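Local coordinates for protein sulfate transporter 4.1, chloroplastic (Arabidopsis thaliana, PDB 7LHV) that cotransports protons and sulfate across a membrane as an SLC26-family symporter and may play a role in regulating sulfate assimilation, at residues A[155-166]-A[332-343]; A[234-242]-A[471-479]. All coordinates share one frame; numbering follows the deposited sequence.

Contact 1: A[155-166]-A[332-343]. With S1P ((2S,3R,4E)-2-amino-3-hydroxyoctadec-4-en-1-yl dihydrogen phosphate), chain C.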
loop_
_atom_site.group_PDB
_atom_site.type_symbol
_atom_site.label_atom_id
_atom_site.label_comp_id
_atom_site.label_asym_id
_atom_site.label_seq_id
_atom_site.Cartn_x
_atom_site.Cartn_y
_atom_site.Cartn_z
ATOM N N VAL A 155 -22.841 1.040 9.078
ATOM C CA VAL A 155 -22.277 1.941 10.076
ATOM C C VAL A 155 -22.824 1.614 11.458
ATOM O O VAL A 155 -22.101 1.683 12.457
ATOM C CB VAL A 155 -22.537 3.405 9.683
ATOM C CG1 VAL A 155 -22.304 4.327 10.857
ATOM C CG2 VAL A 155 -21.644 3.797 8.525
ATOM N N SER A 156 -24.104 1.243 11.539
ATOM C CA SER A 156 -24.666 0.819 12.817
ATOM C C SER A 156 -23.976 -0.439 13.331
ATOM O O SER A 156 -23.699 -0.557 14.529
ATOM C CB SER A 156 -26.169 0.589 12.682
ATOM O OG SER A 156 -26.846 1.802 12.405
ATOM N N LEU A 157 -23.689 -1.388 12.438
ATOM C CA LEU A 157 -22.972 -2.591 12.846
ATOM C C LEU A 157 -21.575 -2.263 13.356
ATOM O O LEU A 157 -21.130 -2.818 14.365
ATOM C CB LEU A 157 -22.894 -3.574 11.681
ATOM C CG LEU A 157 -21.977 -4.775 11.892
ATOM C CD1 LEU A 157 -22.540 -5.706 12.947
ATOM C CD2 LEU A 157 -21.776 -5.506 10.582
ATOM N N LEU A 158 -20.864 -1.369 12.667
ATOM C CA LEU A 158 -19.520 -0.998 13.106
ATOM C C LEU A 158 -19.554 -0.273 14.448
ATOM O O LEU A 158 -18.699 -0.506 15.313
ATOM C CB LEU A 158 -18.842 -0.132 12.048
ATOM C CG LEU A 158 -18.651 -0.791 10.685
ATOM C CD1 LEU A 158 -18.062 0.194 9.697
ATOM C CD2 LEU A 158 -17.775 -2.017 10.811
ATOM N N VAL A 159 -20.530 0.616 14.633
ATOM C CA VAL A 159 -20.682 1.315 15.905
ATOM C C VAL A 159 -20.956 0.321 17.022
ATOM O O VAL A 159 -20.369 0.407 18.107
ATOM C CB VAL A 159 -21.796 2.371 15.800
ATOM C CG1 VAL A 159 -22.251 2.803 17.177
ATOM C CG2 VAL A 159 -21.315 3.564 15.000
ATOM N N SER A 160 -21.847 -0.642 16.774
ATOM C CA SER A 160 -22.120 -1.668 17.772
ATOM C C SER A 160 -20.869 -2.476 18.081
ATOM O O SER A 160 -20.603 -2.797 19.245
ATOM C CB SER A 160 -23.238 -2.587 17.284
ATOM O OG SER A 160 -23.365 -3.715 18.128
ATOM N N ASN A 161 -20.092 -2.810 17.052
ATOM C CA ASN A 161 -18.865 -3.571 17.252
ATOM C C ASN A 161 -17.907 -2.823 18.173
ATOM O O ASN A 161 -17.407 -3.381 19.157
ATOM C CB ASN A 161 -18.213 -3.856 15.901
ATOM C CG ASN A 161 -17.116 -4.884 15.988
ATOM O OD1 ASN A 161 -15.990 -4.646 15.554
ATOM N ND2 ASN A 161 -17.436 -6.040 16.552
ATOM N N ALA A 162 -17.673 -1.542 17.885
ATOM C CA ALA A 162 -16.754 -0.756 18.706
ATOM C C ALA A 162 -17.267 -0.608 20.136
ATOM O O ALA A 162 -16.517 -0.808 21.102
ATOM C CB ALA A 162 -16.526 0.615 18.069
ATOM N N LEU A 163 -18.549 -0.271 20.293
ATOM C CA LEU A 163 -19.085 -0.056 21.633
ATOM C C LEU A 163 -19.027 -1.331 22.462
ATOM O O LEU A 163 -18.622 -1.300 23.628
ATOM C CB LEU A 163 -20.520 0.460 21.566
ATOM C CG LEU A 163 -20.766 1.788 20.853
ATOM C CD1 LEU A 163 -22.075 2.404 21.323
ATOM C CD2 LEU A 163 -19.601 2.742 21.033
ATOM N N GLY A 164 -19.424 -2.463 21.877
ATOM C CA GLY A 164 -19.338 -3.722 22.594
ATOM C C GLY A 164 -17.915 -4.112 22.921
ATOM O O GLY A 164 -17.659 -4.719 23.965
ATOM N N GLY A 165 -16.968 -3.778 22.040
ATOM C CA GLY A 165 -15.572 -3.977 22.378
ATOM C C GLY A 165 -15.090 -3.090 23.505
ATOM O O GLY A 165 -14.108 -3.433 24.170
ATOM N N ILE A 166 -15.759 -1.962 23.738
ATOM C CA ILE A 166 -15.373 -1.081 24.836
ATOM C C ILE A 166 -16.292 -1.267 26.040
ATOM O O ILE A 166 -15.838 -1.652 27.123
ATOM C CB ILE A 166 -15.352 0.389 24.386
ATOM C CG1 ILE A 166 -14.283 0.594 23.313
ATOM C CG2 ILE A 166 -15.095 1.299 25.571
ATOM C CD1 ILE A 166 -14.209 2.006 22.801
ATOM N N THR A 332 -9.114 5.266 21.762
ATOM C CA THR A 332 -9.561 3.916 21.446
ATOM C C THR A 332 -10.428 3.896 20.194
ATOM O O THR A 332 -10.544 2.855 19.536
ATOM C CB THR A 332 -10.323 3.340 22.639
ATOM O OG1 THR A 332 -9.545 3.531 23.826
ATOM C CG2 THR A 332 -10.585 1.853 22.456
ATOM N N LEU A 333 -11.041 5.029 19.849
ATOM C CA LEU A 333 -12.033 5.084 18.785
ATOM C C LEU A 333 -11.475 5.524 17.437
ATOM O O LEU A 333 -12.222 5.529 16.457
ATOM C CB LEU A 333 -13.181 6.008 19.189
ATOM C CG LEU A 333 -14.013 5.444 20.339
ATOM C CD1 LEU A 333 -14.981 6.480 20.879
ATOM C CD2 LEU A 333 -14.738 4.185 19.907
ATOM N N LEU A 334 -10.199 5.902 17.355
ATOM C CA LEU A 334 -9.619 6.209 16.047
ATOM C C LEU A 334 -9.684 5.032 15.079
ATOM O O LEU A 334 -10.047 5.251 13.910
ATOM C CB LEU A 334 -8.178 6.711 16.207
ATOM C CG LEU A 334 -7.915 8.187 16.543
ATOM C CD1 LEU A 334 -8.393 9.094 15.426
ATOM C CD2 LEU A 334 -8.519 8.615 17.853
ATOM N N PRO A 335 -9.348 3.791 15.461
ATOM C CA PRO A 335 -9.431 2.698 14.476
ATOM C C PRO A 335 -10.824 2.501 13.904
ATOM O O PRO A 335 -10.952 2.123 12.733
ATOM C CB PRO A 335 -8.955 1.471 15.270
ATOM C CG PRO A 335 -9.093 1.854 16.702
ATOM C CD PRO A 335 -8.800 3.313 16.740
ATOM N N THR A 336 -11.874 2.732 14.695
ATOM C CA THR A 336 -13.229 2.657 14.157
ATOM C C THR A 336 -13.588 3.921 13.382
ATOM O O THR A 336 -14.151 3.842 12.285
ATOM C CB THR A 336 -14.232 2.416 15.284
ATOM O OG1 THR A 336 -13.945 1.164 15.916
ATOM C CG2 THR A 336 -15.641 2.374 14.730
ATOM N N SER A 337 -13.239 5.093 13.924
ATOM C CA SER A 337 -13.566 6.355 13.267
ATOM C C SER A 337 -12.991 6.416 11.861
ATOM O O SER A 337 -13.630 6.946 10.945
ATOM C CB SER A 337 -13.051 7.530 14.095
ATOM O OG SER A 337 -13.577 7.497 15.405
ATOM N N ALA A 338 -11.775 5.905 11.674
ATOM C CA ALA A 338 -11.220 5.812 10.331
ATOM C C ALA A 338 -12.034 4.852 9.475
ATOM O O ALA A 338 -12.441 5.192 8.357
ATOM C CB ALA A 338 -9.758 5.374 10.397
ATOM N N LEU A 339 -12.319 3.661 10.007
ATOM C CA LEU A 339 -13.018 2.640 9.233
ATOM C C LEU A 339 -14.354 3.159 8.724
ATOM O O LEU A 339 -14.632 3.113 7.517
ATOM C CB LEU A 339 -13.214 1.389 10.086
ATOM C CG LEU A 339 -14.075 0.266 9.517
ATOM C CD1 LEU A 339 -13.546 -0.195 8.174
ATOM C CD2 LEU A 339 -14.125 -0.889 10.496
ATOM N N ILE A 340 -15.178 3.695 9.625
ATOM C CA ILE A 340 -16.446 4.291 9.213
ATOM C C ILE A 340 -16.206 5.366 8.168
ATOM O O ILE A 340 -16.884 5.408 7.134
ATOM C CB ILE A 340 -17.199 4.846 10.437
ATOM C CG1 ILE A 340 -17.774 3.706 11.276
ATOM C CG2 ILE A 340 -18.297 5.793 9.999
ATOM C CD1 ILE A 340 -18.286 4.148 12.621
ATOM N N THR A 341 -15.208 6.225 8.395
ATOM C CA THR A 341 -14.894 7.257 7.416
ATOM C C THR A 341 -14.566 6.638 6.067
ATOM O O THR A 341 -15.037 7.114 5.028
ATOM C CB THR A 341 -13.732 8.118 7.904
ATOM O OG1 THR A 341 -14.094 8.754 9.136
ATOM C CG2 THR A 341 -13.389 9.178 6.875
ATOM N N GLY A 342 -13.797 5.548 6.069
ATOM C CA GLY A 342 -13.502 4.872 4.819
ATOM C C GLY A 342 -14.763 4.458 4.092
ATOM O O GLY A 342 -14.879 4.640 2.877
ATOM N N VAL A 343 -15.747 3.950 4.837
ATOM C CA VAL A 343 -17.031 3.600 4.238
ATOM C C VAL A 343 -17.621 4.809 3.528
ATOM O O VAL A 343 -18.029 4.729 2.361
ATOM C CB VAL A 343 -17.987 3.050 5.309
ATOM C CG1 VAL A 343 -19.406 3.006 4.781
ATOM C CG2 VAL A 343 -17.538 1.671 5.759
HETATM C C1 S1P C . -7.210 -5.111 14.245
HETATM O O1 S1P C . -7.687 -5.665 15.481
HETATM C C2 S1P C . -7.158 -3.609 14.417
HETATM N N2 S1P C . -7.976 -3.143 15.545
HETATM C C3 S1P C . -7.491 -2.865 13.115
HETATM O O3 S1P C . -6.446 -1.911 12.968
HETATM C C4 S1P C . -8.826 -2.186 13.139
HETATM C C5 S1P C . -9.365 -1.501 12.145
HETATM C C6 S1P C . -8.861 -1.210 10.768
HETATM C C7 S1P C . -9.033 0.243 10.317
HETATM C C8 S1P C . -8.809 0.448 8.829
HETATM C C9 S1P C . -9.077 1.852 8.324
HETATM C C10 S1P C . -8.979 1.996 6.816
HETATM C C11 S1P C . -10.298 2.203 6.101
HETATM C C12 S1P C . -10.474 1.325 4.888
HETATM C C13 S1P C . -11.890 1.184 4.403
HETATM C C14 S1P C . -12.475 -0.182 4.653
HETATM C C15 S1P C . -13.165 -0.820 3.468
HETATM C C16 S1P C . -13.708 -2.211 3.724
HETATM C C17 S1P C . -13.110 -3.332 2.906
HETATM P P22 S1P C . -7.487 -7.220 15.634
HETATM O O23 S1P C . -8.791 -7.805 16.183
HETATM O O24 S1P C . -7.243 -7.721 14.232
HETATM O O25 S1P C . -6.328 -7.470 16.509
#

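Contact 2: A[234-242]-A[471-479]. With S1P ((2S,3R,4E)-2-amino-3-hydroxyoctadec-4-en-1-yl dihydrogen phosphate), chain C.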
loop_
_atom_site.group_PDB
_atom_site.type_symbol
_atom_site.label_atom_id
_atom_site.label_comp_id
_atom_site.label_asym_id
_atom_site.label_seq_id
_atom_site.Cartn_x
_atom_site.Cartn_y
_atom_site.Cartn_z
ATOM N N ALA A 234 -25.288 -14.897 22.739
ATOM C CA ALA A 234 -23.957 -14.338 22.929
ATOM C C ALA A 234 -23.675 -13.280 21.875
ATOM O O ALA A 234 -23.915 -13.486 20.683
ATOM C CB ALA A 234 -22.895 -15.436 22.873
ATOM N N ARG A 235 -23.160 -12.142 22.325
ATOM C CA ARG A 235 -22.893 -11.003 21.457
ATOM C C ARG A 235 -21.500 -11.156 20.857
ATOM O O ARG A 235 -20.498 -11.117 21.577
ATOM C CB ARG A 235 -23.032 -9.705 22.248
ATOM C CG ARG A 235 -22.916 -8.450 21.420
ATOM C CD ARG A 235 -21.480 -7.983 21.385
ATOM N NE ARG A 235 -21.337 -6.697 20.722
ATOM C CZ ARG A 235 -20.173 -6.151 20.409
ATOM N NH1 ARG A 235 -19.027 -6.732 20.725
ATOM N NH2 ARG A 235 -20.158 -4.993 19.758
ATOM N N SER A 236 -21.438 -11.327 19.539
ATOM C CA SER A 236 -20.163 -11.428 18.845
ATOM C C SER A 236 -20.371 -11.104 17.374
ATOM O O SER A 236 -21.496 -11.110 16.871
ATOM C CB SER A 236 -19.538 -12.817 19.009
ATOM O OG SER A 236 -19.048 -12.998 20.328
ATOM N N SER A 237 -19.264 -10.815 16.697
ATOM C CA SER A 237 -19.259 -10.519 15.273
ATOM C C SER A 237 -18.840 -11.715 14.429
ATOM O O SER A 237 -18.604 -11.559 13.227
ATOM C CB SER A 237 -18.343 -9.329 14.986
ATOM O OG SER A 237 -18.233 -9.098 13.596
ATOM N N LYS A 238 -18.729 -12.895 15.026
ATOM C CA LYS A 238 -18.346 -14.109 14.325
ATOM C C LYS A 238 -19.508 -15.093 14.321
ATOM O O LYS A 238 -20.299 -15.147 15.265
ATOM C CB LYS A 238 -17.118 -14.753 14.971
ATOM C CG LYS A 238 -15.988 -13.783 15.254
ATOM C CD LYS A 238 -14.884 -14.453 16.051
ATOM C CE LYS A 238 -13.755 -13.484 16.346
ATOM N NZ LYS A 238 -14.191 -12.413 17.282
ATOM N N ILE A 239 -19.604 -15.875 13.244
ATOM C CA ILE A 239 -20.753 -16.756 13.067
ATOM C C ILE A 239 -20.723 -17.909 14.061
ATOM O O ILE A 239 -21.766 -18.312 14.593
ATOM C CB ILE A 239 -20.812 -17.268 11.618
ATOM C CG1 ILE A 239 -20.919 -16.090 10.657
ATOM C CG2 ILE A 239 -21.992 -18.203 11.426
ATOM C CD1 ILE A 239 -22.083 -15.177 10.934
ATOM N N VAL A 240 -19.541 -18.474 14.313
ATOM C CA VAL A 240 -19.456 -19.670 15.150
ATOM C C VAL A 240 -19.949 -19.419 16.572
ATOM O O VAL A 240 -20.777 -20.204 17.060
ATOM C CB VAL A 240 -18.031 -20.247 15.105
ATOM C CG1 VAL A 240 -17.906 -21.424 16.051
ATOM C CG2 VAL A 240 -17.673 -20.658 13.687
ATOM N N PRO A 241 -19.490 -18.382 17.290
ATOM C CA PRO A 241 -20.062 -18.137 18.627
ATOM C C PRO A 241 -21.550 -17.840 18.606
ATOM O O PRO A 241 -22.268 -18.250 19.525
ATOM C CB PRO A 241 -19.246 -16.945 19.144
ATOM C CG PRO A 241 -18.679 -16.312 17.936
ATOM C CD PRO A 241 -18.406 -17.431 16.994
ATOM N N ILE A 242 -22.041 -17.147 17.576
ATOM C CA ILE A 242 -23.467 -16.840 17.500
ATOM C C ILE A 242 -24.279 -18.123 17.384
ATOM O O ILE A 242 -25.272 -18.322 18.096
ATOM C CB ILE A 242 -23.752 -15.889 16.323
ATOM C CG1 ILE A 242 -23.112 -14.524 16.564
ATOM C CG2 ILE A 242 -25.247 -15.742 16.111
ATOM C CD1 ILE A 242 -23.160 -13.617 15.357
ATOM N N ILE A 471 -13.515 -14.656 5.477
ATOM C CA ILE A 471 -12.745 -14.204 6.630
ATOM C C ILE A 471 -13.573 -13.264 7.495
ATOM O O ILE A 471 -13.542 -13.351 8.728
ATOM C CB ILE A 471 -11.427 -13.559 6.167
ATOM C CG1 ILE A 471 -10.423 -14.650 5.801
ATOM C CG2 ILE A 471 -10.856 -12.660 7.245
ATOM C CD1 ILE A 471 -9.123 -14.127 5.269
ATOM N N THR A 472 -14.341 -12.362 6.878
ATOM C CA THR A 472 -15.209 -11.495 7.667
ATOM C C THR A 472 -16.303 -12.290 8.367
ATOM O O THR A 472 -16.704 -11.940 9.482
ATOM C CB THR A 472 -15.817 -10.413 6.776
ATOM O OG1 THR A 472 -14.774 -9.750 6.053
ATOM C CG2 THR A 472 -16.567 -9.395 7.607
ATOM N N LEU A 473 -16.787 -13.362 7.743
ATOM C CA LEU A 473 -17.825 -14.177 8.359
ATOM C C LEU A 473 -17.294 -14.924 9.575
ATOM O O LEU A 473 -17.905 -14.894 10.651
ATOM C CB LEU A 473 -18.382 -15.156 7.328
ATOM C CG LEU A 473 -19.851 -15.546 7.440
ATOM C CD1 LEU A 473 -20.738 -14.351 7.174
ATOM C CD2 LEU A 473 -20.169 -16.684 6.487
ATOM N N PHE A 474 -16.151 -15.595 9.432
ATOM C CA PHE A 474 -15.651 -16.467 10.489
ATOM C C PHE A 474 -14.784 -15.731 11.500
ATOM O O PHE A 474 -14.831 -16.040 12.694
ATOM C CB PHE A 474 -14.876 -17.633 9.879
ATOM C CG PHE A 474 -15.755 -18.678 9.269
ATOM C CD1 PHE A 474 -16.407 -19.600 10.065
ATOM C CD2 PHE A 474 -15.944 -18.728 7.901
ATOM C CE1 PHE A 474 -17.225 -20.558 9.508
ATOM C CE2 PHE A 474 -16.760 -19.686 7.339
ATOM C CZ PHE A 474 -17.401 -20.601 8.142
ATOM N N PHE A 475 -13.990 -14.772 11.049
ATOM C CA PHE A 475 -13.188 -13.947 11.932
ATOM C C PHE A 475 -13.886 -12.604 12.122
ATOM O O PHE A 475 -15.019 -12.400 11.680
ATOM C CB PHE A 475 -11.773 -13.811 11.369
ATOM C CG PHE A 475 -11.092 -15.128 11.133
ATOM C CD1 PHE A 475 -10.398 -15.754 12.152
ATOM C CD2 PHE A 475 -11.159 -15.746 9.898
ATOM C CE1 PHE A 475 -9.780 -16.968 11.938
ATOM C CE2 PHE A 475 -10.542 -16.960 9.681
ATOM C CZ PHE A 475 -9.853 -17.571 10.702
ATOM N N GLY A 476 -13.216 -11.673 12.784
ATOM C CA GLY A 476 -13.838 -10.407 13.102
ATOM C C GLY A 476 -14.047 -9.530 11.883
ATOM O O GLY A 476 -13.571 -9.797 10.779
ATOM N N ILE A 477 -14.812 -8.458 12.095
ATOM C CA ILE A 477 -14.958 -7.434 11.067
ATOM C C ILE A 477 -13.618 -6.768 10.793
ATOM O O ILE A 477 -13.251 -6.524 9.638
ATOM C CB ILE A 477 -16.022 -6.403 11.488
ATOM C CG1 ILE A 477 -17.428 -6.947 11.245
ATOM C CG2 ILE A 477 -15.828 -5.096 10.742
ATOM C CD1 ILE A 477 -18.490 -6.221 12.031
ATOM N N GLU A 478 -12.869 -6.457 11.853
ATOM C CA GLU A 478 -11.586 -5.783 11.692
ATOM C C GLU A 478 -10.584 -6.655 10.948
ATOM O O GLU A 478 -9.833 -6.164 10.099
ATOM C CB GLU A 478 -11.044 -5.375 13.059
ATOM C CG GLU A 478 -11.964 -4.427 13.805
ATOM C CD GLU A 478 -11.662 -4.364 15.285
ATOM O OE1 GLU A 478 -10.842 -5.177 15.759
ATOM O OE2 GLU A 478 -12.244 -3.500 15.974
ATOM N N ILE A 479 -10.556 -7.954 11.254
ATOM C CA ILE A 479 -9.658 -8.860 10.542
ATOM C C ILE A 479 -10.025 -8.925 9.067
ATOM O O ILE A 479 -9.149 -8.908 8.196
ATOM C CB ILE A 479 -9.669 -10.253 11.195
ATOM C CG1 ILE A 479 -9.004 -10.196 12.571
ATOM C CG2 ILE A 479 -8.965 -11.262 10.310
ATOM C CD1 ILE A 479 -9.237 -11.429 13.407
HETATM C C1 S1P C . -7.210 -5.111 14.245
HETATM O O1 S1P C . -7.687 -5.665 15.481
HETATM C C2 S1P C . -7.158 -3.609 14.417
HETATM N N2 S1P C . -7.976 -3.143 15.545
HETATM C C3 S1P C . -7.491 -2.865 13.115
HETATM O O3 S1P C . -6.446 -1.911 12.968
HETATM C C4 S1P C . -8.826 -2.186 13.139
HETATM C C5 S1P C . -9.365 -1.501 12.145
HETATM C C6 S1P C . -8.861 -1.210 10.768
HETATM C C7 S1P C . -9.033 0.243 10.317
HETATM C C8 S1P C . -8.809 0.448 8.829
HETATM C C9 S1P C . -9.077 1.852 8.324
HETATM C C10 S1P C . -8.979 1.996 6.816
HETATM C C11 S1P C . -10.298 2.203 6.101
HETATM C C12 S1P C . -10.474 1.325 4.888
HETATM C C13 S1P C . -11.890 1.184 4.403
HETATM C C14 S1P C . -12.475 -0.182 4.653
HETATM C C15 S1P C . -13.165 -0.820 3.468
HETATM C C16 S1P C . -13.708 -2.211 3.724
HETATM C C17 S1P C . -13.110 -3.332 2.906
HETATM P P22 S1P C . -7.487 -7.220 15.634
HETATM O O23 S1P C . -8.791 -7.805 16.183
HETATM O O24 S1P C . -7.243 -7.721 14.232
HETATM O O25 S1P C . -6.328 -7.470 16.509
#

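Contact 1: A[155-166]-A[332-343]
Leu158 reaches out from helix 153-166 and splits its two methyls between neighbours on helix 330-358. CD2 lies 3.8 Å from CD2 of Leu339, and these two side chains are nearly perpendicular. CD1 rests 3.9 Å from CG1 of Ile340; here the two chains lie alongside, pointing opposite ways. Ile340 carries its CG1 arm beside its backbone N (chi1 -73°). This brings the arm's end, CD1, to 3.9 Å from CG2 of Val159, while its other branch, CG2, meets CG2 of Val155 at 4.2 Å. Val343 closes this end with looser methyl contacts.

One turn on, Ala162 offers only its CB, which sits 3.4 Å from OG1 of Thr336 and also touches CG2 of that residue. Farther along, Ile166 and Thr332 meet end against end, with CD1 of Ile166 at 3.6 Å from CG2 of Thr332. The same CD1 packs on CD2 of Leu333.

The short segments run antiparallel at 173°, with their axes 10.4 Å apart. Segment 332-343 is kinked at Pro335 and Thr336, whose N atoms have no bond to the turn before; a proline, lacking an N-H, is consistent with this. Across the kink, Ser337 OG bonds to Leu333 O from above the carbonyl plane, so that oxygen holds both this hydroxyl and Ser337 N. Leu339 faces two ways: its CD1 lies 3.7 Å from C14 of the bound sphingosine phosphate.

No hydrogen bond joins the two segments. Shape and apolar burial therefore hold these membrane helices together, and one of them also lines the lipid site.

Contact 2: A[234-242]-A[471-479]
Lys238 runs its side chain along the break between helices 459-474 and 477-496. CB starts 3.5 Å from Phe474 O. CG stays near that oxygen and comes within 4.0 Å of Phe475 C. CD still lies beside Phe474 O, and CE reaches Gly476 N at 4.0 Å. A bend at the last torsion (chi4 67°) then turns NZ aside. Next to it, Ile239 N donates a hydrogen bond to Leu473 O at 3.3 Å. Ile239 CG1 packs on Leu473 CG, and Leu222 of helix 206-229 also touches Ile239. Val240 CG2 meets the Phe474 ring at its edge, 4.0 Å from CD1. On the other side of the break, Ser237 OG nestles against CG1 and CD1 of Ile477. Glu478 lays CB and CG beside C4 of the bound sphingosine phosphate. Its CD is near N2, and OE1 comes to 3.2 Å from O1. An alanine here would keep CB against C4 but is likely to leave N2 and O1 without the carboxylate beside them. Lys238 and Gly476 both stand at N-cap positions, so the starts of helices 239-249 and 477-496 come together where helix 459-474 ends, beside the lipid site.

Contact 1 is mostly buried, whereas contact 2 is partly buried and has several residues on the surface. The first joins two long helix faces mainly through apolar side chains, with no hydrogen bond between them. The second joins loops and helix ends, where backbone oxygens come within reach and one backbone hydrogen bond forms. Helix 153-166 connects them: Leu158 CD2 of contact 1 lies 3.6 Å from Ile477 CG2 of contact 2. Both contacts border the same bound lipid. Segment 332-343 meets its hydrocarbon chain, while 471-479 lies beside its head group.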